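Local coordinates for protein N2152 (Neocallimastix frontalis, PDB 5U22) that probably hydrolyses glycosidic bonds of rare arabinosyl substrates, as a fungal family 39 glycoside hydrolase built from a TIM barrel and a beta sandwich, at residues I209-H213 with H224-Y228; L361-L365 with Y419-A423. All blocks are in the same frame, centred on the assembly; numbering follows the deposited sequence.

Interaction 1 of 2, residues I209-H213 with H224-Y228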
loop_
_atom_site.group_PDB
_atom_site.type_symbol
_atom_site.label_atom_id
_atom_site.label_comp_id
_atom_site.label_asym_id
_atom_site.label_seq_id
_atom_site.Cartn_x
_atom_site.Cartn_y
_atom_site.Cartn_z
ATOM N N ILE A 209 2.340 8.739 -12.499
ATOM C CA ILE A 209 2.134 7.578 -11.643
ATOM C C ILE A 209 0.696 7.124 -11.860
ATOM O O ILE A 209 -0.242 7.911 -11.660
ATOM C CB ILE A 209 2.381 7.906 -10.156
ATOM C CG1 ILE A 209 3.727 8.620 -9.967
ATOM C CG2 ILE A 209 2.329 6.632 -9.315
ATOM C CD1 ILE A 209 3.940 9.194 -8.560
ATOM N N ILE A 210 0.521 5.870 -12.289
ATOM C CA ILE A 210 -0.806 5.323 -12.556
ATOM C C ILE A 210 -1.421 4.876 -11.237
ATOM O O ILE A 210 -0.744 4.299 -10.381
ATOM C CB ILE A 210 -0.721 4.166 -13.571
ATOM C CG1 ILE A 210 -2.097 3.837 -14.162
ATOM C CG2 ILE A 210 -0.095 2.917 -12.946
ATOM C CD1 ILE A 210 -2.582 4.892 -15.164
ATOM N N ALA A 211 -2.710 5.155 -11.053
ATOM C CA ALA A 211 -3.360 4.907 -9.778
ATOM C C ALA A 211 -4.712 4.247 -9.989
ATOM O O ALA A 211 -5.495 4.674 -10.844
ATOM C CB ALA A 211 -3.572 6.220 -9.000
ATOM N N TRP A 212 -4.986 3.219 -9.190
ATOM C CA TRP A 212 -6.344 2.722 -9.020
ATOM C C TRP A 212 -6.441 2.072 -7.650
ATOM O O TRP A 212 -5.449 1.967 -6.921
ATOM C CB TRP A 212 -6.746 1.742 -10.127
ATOM C CG TRP A 212 -6.048 0.410 -10.172
ATOM C CD1 TRP A 212 -6.434 -0.751 -9.538
ATOM C CD2 TRP A 212 -4.884 0.077 -10.945
ATOM N NE1 TRP A 212 -5.562 -1.770 -9.861
ATOM C CE2 TRP A 212 -4.607 -1.291 -10.721
ATOM C CE3 TRP A 212 -4.045 0.808 -11.799
ATOM C CZ2 TRP A 212 -3.516 -1.947 -11.316
ATOM C CZ3 TRP A 212 -2.973 0.158 -12.403
ATOM C CH2 TRP A 212 -2.718 -1.212 -12.157
ATOM N N HIS A 213 -7.648 1.631 -7.310
ATOM C CA HIS A 213 -7.940 1.069 -6.001
ATOM C C HIS A 213 -8.204 -0.423 -6.114
ATOM O O HIS A 213 -8.697 -0.908 -7.135
ATOM C CB HIS A 213 -9.137 1.776 -5.383
ATOM C CG HIS A 213 -8.906 3.236 -5.172
ATOM N ND1 HIS A 213 -9.923 4.124 -4.889
ATOM C CD2 HIS A 213 -7.764 3.966 -5.207
ATOM C CE1 HIS A 213 -9.413 5.336 -4.760
ATOM N NE2 HIS A 213 -8.107 5.270 -4.956
ATOM N N HIS A 224 -4.787 -7.736 -12.553
ATOM C CA HIS A 224 -4.873 -6.333 -12.938
ATOM C C HIS A 224 -3.498 -5.767 -13.259
ATOM O O HIS A 224 -3.343 -5.014 -14.226
ATOM C CB HIS A 224 -5.540 -5.526 -11.821
ATOM C CG HIS A 224 -6.922 -5.994 -11.495
ATOM N ND1 HIS A 224 -7.515 -5.775 -10.268
ATOM C CD2 HIS A 224 -7.818 -6.696 -12.229
ATOM C CE1 HIS A 224 -8.721 -6.319 -10.262
ATOM N NE2 HIS A 224 -8.929 -6.881 -11.441
ATOM N N PHE A 225 -2.484 -6.110 -12.455
ATOM C CA PHE A 225 -1.126 -5.686 -12.766
ATOM C C PHE A 225 -0.678 -6.242 -14.113
ATOM O O PHE A 225 -0.076 -5.522 -14.917
ATOM C CB PHE A 225 -0.156 -6.126 -11.659
ATOM C CG PHE A 225 -0.482 -5.562 -10.306
ATOM C CD1 PHE A 225 -0.913 -4.246 -10.167
ATOM C CD2 PHE A 225 -0.392 -6.363 -9.174
ATOM C CE1 PHE A 225 -1.224 -3.733 -8.928
ATOM C CE2 PHE A 225 -0.697 -5.870 -7.938
ATOM C CZ PHE A 225 -1.128 -4.541 -7.808
ATOM N N ARG A 226 -0.965 -7.522 -14.378
ATOM C CA ARG A 226 -0.575 -8.114 -15.657
ATOM C C ARG A 226 -1.314 -7.458 -16.817
ATOM O O ARG A 226 -0.717 -7.174 -17.863
ATOM C CB ARG A 226 -0.821 -9.626 -15.637
ATOM C CG ARG A 226 0.004 -10.344 -14.552
ATOM C CD ARG A 226 -0.044 -11.864 -14.705
ATOM N NE ARG A 226 -1.398 -12.415 -14.622
ATOM C CZ ARG A 226 -1.972 -12.844 -13.498
ATOM N NH1 ARG A 226 -1.324 -12.768 -12.339
ATOM N NH2 ARG A 226 -3.204 -13.342 -13.532
ATOM N N SER A 227 -2.617 -7.216 -16.650
ATOM C CA SER A 227 -3.389 -6.514 -17.668
ATOM C C SER A 227 -2.815 -5.129 -17.921
ATOM O O SER A 227 -2.584 -4.732 -19.072
ATOM C CB SER A 227 -4.857 -6.412 -17.239
ATOM O OG SER A 227 -5.564 -5.497 -18.077
ATOM N N TYR A 228 -2.536 -4.390 -16.847
ATOM C CA TYR A 228 -2.084 -3.016 -17.015
ATOM C C TYR A 228 -0.739 -2.968 -17.738
ATOM O O TYR A 228 -0.560 -2.210 -18.699
ATOM C CB TYR A 228 -2.021 -2.294 -15.664
ATOM C CG TYR A 228 -1.402 -0.946 -15.873
ATOM C CD1 TYR A 228 -2.123 0.065 -16.479
ATOM C CD2 TYR A 228 -0.071 -0.710 -15.555
ATOM C CE1 TYR A 228 -1.552 1.289 -16.736
ATOM C CE2 TYR A 228 0.513 0.510 -15.811
ATOM C CZ TYR A 228 -0.237 1.503 -16.411
ATOM O OH TYR A 228 0.328 2.721 -16.673
#
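Three aromatic rings, W212, F225 and Y228, cluster between a barrel strand and its covering helix without forming a regular stack. The benzo ring of the indole supplies the central contacts: W212 CZ2 reaches F225 CD1 at 3.7 Å, the two rings meeting rim to rim with planes 44° apart, while W212 CH2 touches Y228 CB at 3.7 Å. W212 CZ3 stands 3.9 Å above one face of the Y228 ring, displaced toward its rim. The Y228 side chain leaves the helix with CG anti to the backbone N (chi1 173°), which carries its ring to I210, where CG1 lies 3.7 Å from Y228 CE1. Without the phenol ring, as with an alanine here, a gap is likely to open beside I210 and W212 CZ3 to lose the face it stands over. The strand and helix axes stay 12.0 Å apart, a span bridged entirely by side chains. At the polar end, W212 NE1 from the strand and H224 ND1 from the helix share E214 OE2 as hydrogen-bond partner, which should restrain the indole's rotation. This strand-to-helix half of a beta-alpha-beta unit thus depends on van der Waals fit for its cohesion, with directional bonds set at its margin.

Interaction 2 of 2, residues L361-L365 with Y419-A423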
loop_
_atom_site.group_PDB
_atom_site.type_symbol
_atom_site.label_atom_id
_atom_site.label_comp_id
_atom_site.label_asym_id
_atom_site.label_seq_id
_atom_site.Cartn_x
_atom_site.Cartn_y
_atom_site.Cartn_z
ATOM N N LEU A 361 19.070 -21.061 0.264
ATOM C CA LEU A 361 19.326 -20.315 1.489
ATOM C C LEU A 361 20.690 -19.637 1.423
ATOM O O LEU A 361 21.633 -20.177 0.828
ATOM C CB LEU A 361 19.251 -21.237 2.711
ATOM C CG LEU A 361 17.849 -21.505 3.255
ATOM C CD1 LEU A 361 17.878 -22.628 4.275
ATOM C CD2 LEU A 361 17.238 -20.246 3.875
ATOM N N PRO A 362 20.823 -18.447 2.001
ATOM C CA PRO A 362 22.114 -17.756 1.985
ATOM C C PRO A 362 23.230 -18.613 2.561
ATOM O O PRO A 362 23.074 -19.277 3.589
ATOM C CB PRO A 362 21.859 -16.525 2.851
ATOM C CG PRO A 362 20.401 -16.267 2.703
ATOM C CD PRO A 362 19.770 -17.637 2.642
ATOM N N SER A 363 24.372 -18.572 1.885
ATOM C CA SER A 363 25.541 -19.278 2.370
ATOM C C SER A 363 26.033 -18.711 3.686
ATOM O O SER A 363 26.737 -19.418 4.420
ATOM C CB SER A 363 26.643 -19.234 1.318
ATOM O OG SER A 363 27.006 -17.898 1.042
ATOM N N PHE A 364 25.661 -17.463 4.027
ATOM C CA PHE A 364 26.106 -16.937 5.315
ATOM C C PHE A 364 25.510 -17.713 6.484
ATOM O O PHE A 364 26.037 -17.628 7.595
ATOM C CB PHE A 364 25.838 -15.416 5.445
ATOM C CG PHE A 364 24.380 -14.999 5.457
ATOM C CD1 PHE A 364 23.539 -15.293 6.533
ATOM C CD2 PHE A 364 23.882 -14.204 4.433
ATOM C CE1 PHE A 364 22.211 -14.875 6.536
ATOM C CE2 PHE A 364 22.562 -13.771 4.434
ATOM C CZ PHE A 364 21.725 -14.110 5.476
ATOM N N LEU A 365 24.446 -18.482 6.255
ATOM C CA LEU A 365 23.893 -19.322 7.309
ATOM C C LEU A 365 24.705 -20.590 7.537
ATOM O O LEU A 365 24.484 -21.267 8.544
ATOM C CB LEU A 365 22.444 -19.695 6.982
ATOM C CG LEU A 365 21.443 -18.538 6.888
ATOM C CD1 LEU A 365 20.092 -19.005 6.338
ATOM C CD2 LEU A 365 21.252 -17.882 8.243
ATOM N N TYR A 419 11.714 -15.969 10.854
ATOM C CA TYR A 419 12.893 -15.109 10.910
ATOM C C TYR A 419 14.114 -15.997 11.088
ATOM O O TYR A 419 14.214 -16.713 12.090
ATOM C CB TYR A 419 12.775 -14.113 12.067
ATOM C CG TYR A 419 13.640 -12.873 11.949
ATOM C CD1 TYR A 419 13.177 -11.744 11.282
ATOM C CD2 TYR A 419 14.895 -12.819 12.539
ATOM C CE1 TYR A 419 13.956 -10.598 11.184
ATOM C CE2 TYR A 419 15.692 -11.670 12.441
ATOM C CZ TYR A 419 15.211 -10.567 11.763
ATOM O OH TYR A 419 15.975 -9.417 11.665
ATOM N N ILE A 420 15.039 -15.947 10.131
ATOM C CA ILE A 420 16.149 -16.893 10.066
ATOM C C ILE A 420 17.453 -16.138 10.274
ATOM O O ILE A 420 17.759 -15.198 9.533
ATOM C CB ILE A 420 16.175 -17.649 8.723
ATOM C CG1 ILE A 420 14.813 -18.283 8.436
ATOM C CG2 ILE A 420 17.278 -18.687 8.709
ATOM C CD1 ILE A 420 14.779 -19.055 7.125
ATOM N N THR A 421 18.236 -16.572 11.257
ATOM C CA THR A 421 19.536 -15.982 11.551
ATOM C C THR A 421 20.576 -17.092 11.649
ATOM O O THR A 421 20.262 -18.279 11.532
ATOM C CB THR A 421 19.500 -15.157 12.848
ATOM O OG1 THR A 421 18.948 -15.948 13.911
ATOM C CG2 THR A 421 18.655 -13.911 12.664
ATOM N N LYS A 422 21.825 -16.695 11.878
ATOM C CA LYS A 422 22.897 -17.672 12.008
ATOM C C LYS A 422 22.776 -18.428 13.325
ATOM O O LYS A 422 22.448 -17.852 14.363
ATOM C CB LYS A 422 24.261 -16.988 11.920
ATOM C CG LYS A 422 24.592 -16.449 10.534
ATOM C CD LYS A 422 25.963 -15.754 10.511
ATOM C CE LYS A 422 27.065 -16.685 10.997
ATOM N NZ LYS A 422 28.405 -16.035 10.944
ATOM N N ALA A 423 23.041 -19.727 13.276
ATOM C CA ALA A 423 22.982 -20.563 14.475
ATOM C C ALA A 423 24.343 -20.629 15.161
ATOM O O ALA A 423 24.438 -20.463 16.376
ATOM C CB ALA A 423 22.504 -21.957 14.126
#
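The carbonyl oxygen of F364 is bordered by three successive methylenes of K422: CG and CD each lie 3.5 Å from F364 O, and CE lies 3.7 Å away. These are CH contacts rather than hydrogen bonds, and the bend of the lysine chain at chi3 (56°) helps to curl its aliphatic part round the oxygen. K422 CG also sits at the edge of the F364 ring, near its plane, while P362 CB packs over one face of that ring. The short 3-10 turn that presents these groups is closed by L365 N donating to P362 O at 3.1 Å. Beneath it, L365 carries the apolar part of the contact. One methyl, L365 CD1, meets I420 CG2 at 3.7 Å, the two side chains crossing at about a right angle; the other, CD2, rests 3.5 Å from T421 O. L361 adds a looser touch, its CD2 lying 4.2 Å from I420 CD1. Strand 415-422, the last of the chain, spends its backbone bonds on sheet neighbours, I420 with V342 and T421 with H370, and I398 packs against both L361 and L365. The loop between strands 353-359 and 368-376 therefore packs against the last strand of its own beta-sandwich domain through apolar side chains within and a lysine's aliphatic chain at the rim, an association that needs close fit but little directional bonding.

How the interactions relate
The two contacts lie in different domains, their centres 36 Å apart and their nearest atoms about 24 Å apart, so neither touches the other. Interaction 1 belongs to the buried layer of the TIM barrel, joining a strand to the helix that follows it after a short loop. Interaction 2 is partly buried in the beta sandwich and ties a loop to a strand much further along the chain. Neither has a hydrogen bond between its segments; the first is side chain on side chain, whereas the second also sets side chains against main-chain carbonyls. The chemistry shifts with depth: aromatic rings and an isoleucine fill the barrel contact, whereas branched aliphatics give way to an exposed lysine toward the sandwich surface.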